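Local atomic coordinates of putative cytosine/guanine deaminase (Unidentified, PDB entry 2PAJ), a protein that catalyses the zinc-dependent hydrolytic deamination of 2-amino-4-hydroxypteridines such as isoxanthopterin, giving 2,4-dihydroxypteridines and ammonium. Residues 140-144 and 145-149; 46-49 and 50-54. All coordinates share one frame; numbering follows the deposited sequence.

Contact 1: 140-144 and 145-149; sequences VYYPG and MPFDS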
loop_
_atom_site.group_PDB
_atom_site.type_symbol
_atom_site.label_atom_id
_atom_site.label_comp_id
_atom_site.label_asym_id
_atom_site.label_seq_id
_atom_site.Cartn_x
_atom_site.Cartn_y
_atom_site.Cartn_z
ATOM N N VAL A 140 -3.243 4.890 -15.626
ATOM C CA VAL A 140 -2.746 5.226 -16.941
ATOM C C VAL A 140 -3.222 4.082 -17.856
ATOM O O VAL A 140 -2.675 2.972 -17.872
ATOM C CB VAL A 140 -1.201 5.403 -16.973
ATOM C CG1 VAL A 140 -0.715 5.838 -15.602
ATOM C CG2 VAL A 140 -0.506 4.156 -17.448
ATOM N N TYR A 141 -4.311 4.374 -18.564
ATOM C CA TYR A 141 -4.953 3.469 -19.505
ATOM C C TYR A 141 -5.654 4.382 -20.507
ATOM O O TYR A 141 -6.149 5.454 -20.145
ATOM C CB TYR A 141 -5.994 2.610 -18.795
ATOM C CG TYR A 141 -5.419 1.649 -17.776
ATOM C CD1 TYR A 141 -4.615 0.579 -18.176
ATOM C CD2 TYR A 141 -5.677 1.816 -16.406
ATOM C CE1 TYR A 141 -4.085 -0.295 -17.254
ATOM C CE2 TYR A 141 -5.147 0.941 -15.464
ATOM C CZ TYR A 141 -4.350 -0.106 -15.902
ATOM O OH TYR A 141 -3.782 -0.952 -14.994
ATOM N N TYR A 142 -5.688 3.970 -21.769
ATOM C CA TYR A 142 -6.333 4.753 -22.819
ATOM C C TYR A 142 -6.353 3.926 -24.086
ATOM O O TYR A 142 -5.454 3.120 -24.318
ATOM C CB TYR A 142 -5.574 6.057 -23.057
ATOM C CG TYR A 142 -4.122 5.867 -23.446
ATOM C CD1 TYR A 142 -3.743 5.795 -24.793
ATOM C CD2 TYR A 142 -3.118 5.818 -22.469
ATOM C CE1 TYR A 142 -2.406 5.695 -25.160
ATOM C CE2 TYR A 142 -1.779 5.716 -22.822
ATOM C CZ TYR A 142 -1.428 5.661 -24.169
ATOM O OH TYR A 142 -0.100 5.611 -24.529
ATOM N N PRO A 143 -7.389 4.107 -24.917
ATOM C CA PRO A 143 -7.504 3.353 -26.164
ATOM C C PRO A 143 -6.209 3.322 -26.970
ATOM O O PRO A 143 -5.608 4.361 -27.240
ATOM C CB PRO A 143 -8.629 4.079 -26.885
ATOM C CG PRO A 143 -9.514 4.505 -25.753
ATOM C CD PRO A 143 -8.520 5.044 -24.760
ATOM N N GLY A 144 -5.771 2.122 -27.331
ATOM C CA GLY A 144 -4.569 1.987 -28.131
ATOM C C GLY A 144 -3.230 2.135 -27.434
ATOM O O GLY A 144 -2.198 2.233 -28.100
ATOM N N MET A 145 -3.223 2.162 -26.105
ATOM C CA MET A 145 -1.969 2.281 -25.372
ATOM C C MET A 145 -1.005 1.212 -25.903
ATOM O O MET A 145 -1.342 0.029 -25.959
ATOM C CB MET A 145 -2.227 2.095 -23.878
ATOM C CG MET A 145 -0.975 2.158 -22.998
ATOM S SD MET A 145 -1.401 2.328 -21.232
ATOM C CE MET A 145 -2.587 1.016 -21.036
ATOM N N PRO A 146 0.207 1.627 -26.310
ATOM C CA PRO A 146 1.245 0.741 -26.850
ATOM C C PRO A 146 1.900 -0.193 -25.848
ATOM O O PRO A 146 2.601 -1.126 -26.237
ATOM C CB PRO A 146 2.249 1.718 -27.450
ATOM C CG PRO A 146 2.174 2.857 -26.522
ATOM C CD PRO A 146 0.676 3.026 -26.321
ATOM N N PHE A 147 1.693 0.047 -24.559
ATOM C CA PHE A 147 2.297 -0.824 -23.554
ATOM C C PHE A 147 1.288 -1.301 -22.515
ATOM O O PHE A 147 0.245 -0.678 -22.300
ATOM C CB PHE A 147 3.465 -0.109 -22.876
ATOM C CG PHE A 147 3.072 1.147 -22.185
ATOM C CD1 PHE A 147 2.686 1.128 -20.855
ATOM C CD2 PHE A 147 3.058 2.346 -22.872
ATOM C CE1 PHE A 147 2.292 2.283 -20.212
ATOM C CE2 PHE A 147 2.667 3.512 -22.251
ATOM C CZ PHE A 147 2.281 3.485 -20.908
ATOM N N ASP A 148 1.603 -2.429 -21.886
ATOM C CA ASP A 148 0.734 -2.997 -20.870
ATOM C C ASP A 148 1.169 -2.551 -19.464
ATOM O O ASP A 148 2.080 -3.134 -18.858
ATOM C CB ASP A 148 0.739 -4.526 -20.957
ATOM C CG ASP A 148 -0.357 -5.137 -20.127
ATOM O OD1 ASP A 148 -0.952 -4.368 -19.352
ATOM O OD2 ASP A 148 -0.628 -6.351 -20.237
ATOM N N SER A 149 0.521 -1.503 -18.962
ATOM C CA SER A 149 0.810 -0.973 -17.633
ATOM C C SER A 149 0.736 -2.084 -16.591
ATOM O O SER A 149 1.693 -2.347 -15.858
ATOM C CB SER A 149 -0.206 0.100 -17.276
ATOM O OG SER A 149 -0.110 1.153 -18.204
#

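Contact 2: 46-49 and 50-54; sequences IDAI and GALAP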
loop_
_atom_site.group_PDB
_atom_site.type_symbol
_atom_site.label_atom_id
_atom_site.label_comp_id
_atom_site.label_asym_id
_atom_site.label_seq_id
_atom_site.Cartn_x
_atom_site.Cartn_y
_atom_site.Cartn_z
ATOM N N ILE A 46 4.965 -18.232 9.541
ATOM C CA ILE A 46 5.552 -18.016 10.846
ATOM C C ILE A 46 5.200 -19.255 11.614
ATOM O O ILE A 46 4.029 -19.532 11.867
ATOM C CB ILE A 46 4.942 -16.810 11.553
ATOM C CG1 ILE A 46 5.283 -15.535 10.775
ATOM C CG2 ILE A 46 5.459 -16.744 12.985
ATOM C CD1 ILE A 46 4.601 -14.295 11.295
ATOM N N ASP A 47 6.233 -19.995 11.989
ATOM C CA ASP A 47 6.071 -21.257 12.689
ATOM C C ASP A 47 5.976 -21.162 14.213
ATOM O O ASP A 47 5.248 -21.928 14.840
ATOM C CB ASP A 47 7.221 -22.177 12.296
ATOM C CG ASP A 47 6.833 -23.623 12.342
ATOM O OD1 ASP A 47 5.890 -23.994 11.600
ATOM O OD2 ASP A 47 7.459 -24.384 13.121
ATOM N N ALA A 48 6.706 -20.226 14.807
ATOM C CA ALA A 48 6.683 -20.083 16.251
ATOM C C ALA A 48 7.232 -18.751 16.725
ATOM O O ALA A 48 7.956 -18.059 16.005
ATOM C CB ALA A 48 7.471 -21.211 16.890
ATOM N N ILE A 49 6.892 -18.413 17.963
ATOM C CA ILE A 49 7.343 -17.175 18.558
ATOM C C ILE A 49 7.687 -17.317 20.048
ATOM O O ILE A 49 6.895 -17.836 20.840
ATOM C CB ILE A 49 6.270 -16.089 18.396
ATOM C CG1 ILE A 49 5.936 -15.910 16.915
ATOM C CG2 ILE A 49 6.765 -14.777 18.984
ATOM C CD1 ILE A 49 4.666 -15.110 16.662
ATOM N N GLY A 50 8.889 -16.868 20.411
ATOM C CA GLY A 50 9.312 -16.875 21.803
ATOM C C GLY A 50 10.123 -18.023 22.361
ATOM O O GLY A 50 9.616 -19.128 22.536
ATOM N N ALA A 51 11.388 -17.763 22.654
ATOM C CA ALA A 51 12.257 -18.775 23.251
ATOM C C ALA A 51 12.392 -20.060 22.440
ATOM O O ALA A 51 11.915 -21.104 22.858
ATOM C CB ALA A 51 11.757 -19.098 24.654
ATOM N N LEU A 52 13.074 -19.977 21.300
ATOM C CA LEU A 52 13.276 -21.113 20.399
ATOM C C LEU A 52 14.757 -21.488 20.276
ATOM O O LEU A 52 15.624 -20.623 20.131
ATOM C CB LEU A 52 12.736 -20.754 19.016
ATOM C CG LEU A 52 11.428 -19.962 19.000
ATOM C CD1 LEU A 52 11.281 -19.263 17.669
ATOM C CD2 LEU A 52 10.254 -20.894 19.279
ATOM N N ALA A 53 15.049 -22.781 20.336
ATOM C CA ALA A 53 16.430 -23.249 20.224
ATOM C C ALA A 53 16.766 -23.502 18.752
ATOM O O ALA A 53 15.987 -24.113 18.020
ATOM C CB ALA A 53 16.625 -24.523 21.048
ATOM N N PRO A 54 17.929 -23.022 18.296
ATOM C CA PRO A 54 18.311 -23.225 16.896
ATOM C C PRO A 54 18.292 -24.684 16.466
ATOM O O PRO A 54 18.392 -25.592 17.292
ATOM C CB PRO A 54 19.704 -22.601 16.822
ATOM C CG PRO A 54 20.212 -22.722 18.236
ATOM C CD PRO A 54 19.002 -22.350 19.045
#

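Contact 1: 140-144 and 145-149
Met-145 reaches across the inside of a tight loop and lies against the ring of Tyr-142, three residues back in the chain. Its CB sits over one face of that ring, 3.7 Å from the centroid and 13° off the normal, a CH-pi contact. The side chain runs at about a right angle to the tyrosine, with Met-145 CG 3.7 Å from Tyr-142 CE2 and the sulfur SD placed obliquely for a Met-aromatic contact. CG is anti to the backbone N (chi1 178°), and a bend at chi3 (50°) turns the terminal methyl, Met-145 CE, to within 3.5 Å of Tyr-141 CD1. The Phe-147 ring has Met-145 CG over its centre, so two rings turned steeply to each other line adjoining sides of the methionine.

A type II beta turn from Tyr-142 to Met-145 brings the two residues together, closed by Met-145 N to Tyr-142 O at 3.0 Å; Gly-144, at positive phi, takes the turn's third position. At the two ends of 140-149, Ser-149 OG donates to Val-140 O over 3.2 Å. Tyr-141 turns its hydroxyl to Ser-150 and its ring to Arg-168 in a cation-pi contact.

The loop follows strand 131-136 of the amidohydrolase TIM barrel and leads into helix 149-159, with Asp-148 as N-cap. Val-140, whose side chain is about 8 Å from those of the zinc ligand His-78 and of Gln-81, a probable substrate-binding residue, packs with Ser-149 on Phe-115 of helix 112-127, while Phe-147 touches Glu-112 of the same helix.

Contact 2: 46-49 and 50-54
Ala-48 and Leu-52 meet where an outermost strand of a small mixed beta-sheet, carrying a classic beta bulge, runs out into a surface loop. Taking the strand in order, Ile-46 holds its backbone to Gly-409 and Tyr-410 and rests its side chain on Ile-39 of the adjacent antiparallel strand 39-42. Asp-47 and Ala-48 come next and form the bulge, both facing Arg-40 of that strand and hydrogen-bonded to it through the backbone. The methyl of Ala-48 points toward the returning loop. Ile-49 ends the strand, its CB pointing away from the loop.

Gly-50 then turns the chain at phi 95° and psi 110°, a conformation in which a beta carbon would collide with the carbonyl oxygen of Ile-49. Beyond it, Leu-52 folds back toward the strand, its N bound to Asp-38 OD1 and its side chain also touching Arg-40 and Leu-13. The side-chain contact is small: Leu-52 CD2 lies 3.7 Å from Ala-48 CB, the one apolar pair, and Leu-52 CD1 is 3.9 Å from Ala-48 O.

In the fold
Both contacts are local, each made where the chain bends back on itself, but they belong to different parts of the protein. Contact 1 is partly buried and joins a barrel strand to the helix that follows it; contact 2 lies at the surface, between strands 45-49 and 59-62 of the small sheet. Their chemistry follows suit: aromatic rings, a thioether and two hydrogen bonds in contact 1, against a few aliphatic carbons in contact 2, where the polar bonds run to Asp-38, strand 39-42 and the 409-410 backbone. The centres are 48 Å apart, on opposite sides of the chain's centre; the Val-140 side chain is about 12 Å from the zinc, contact 2 away from the annotated sites.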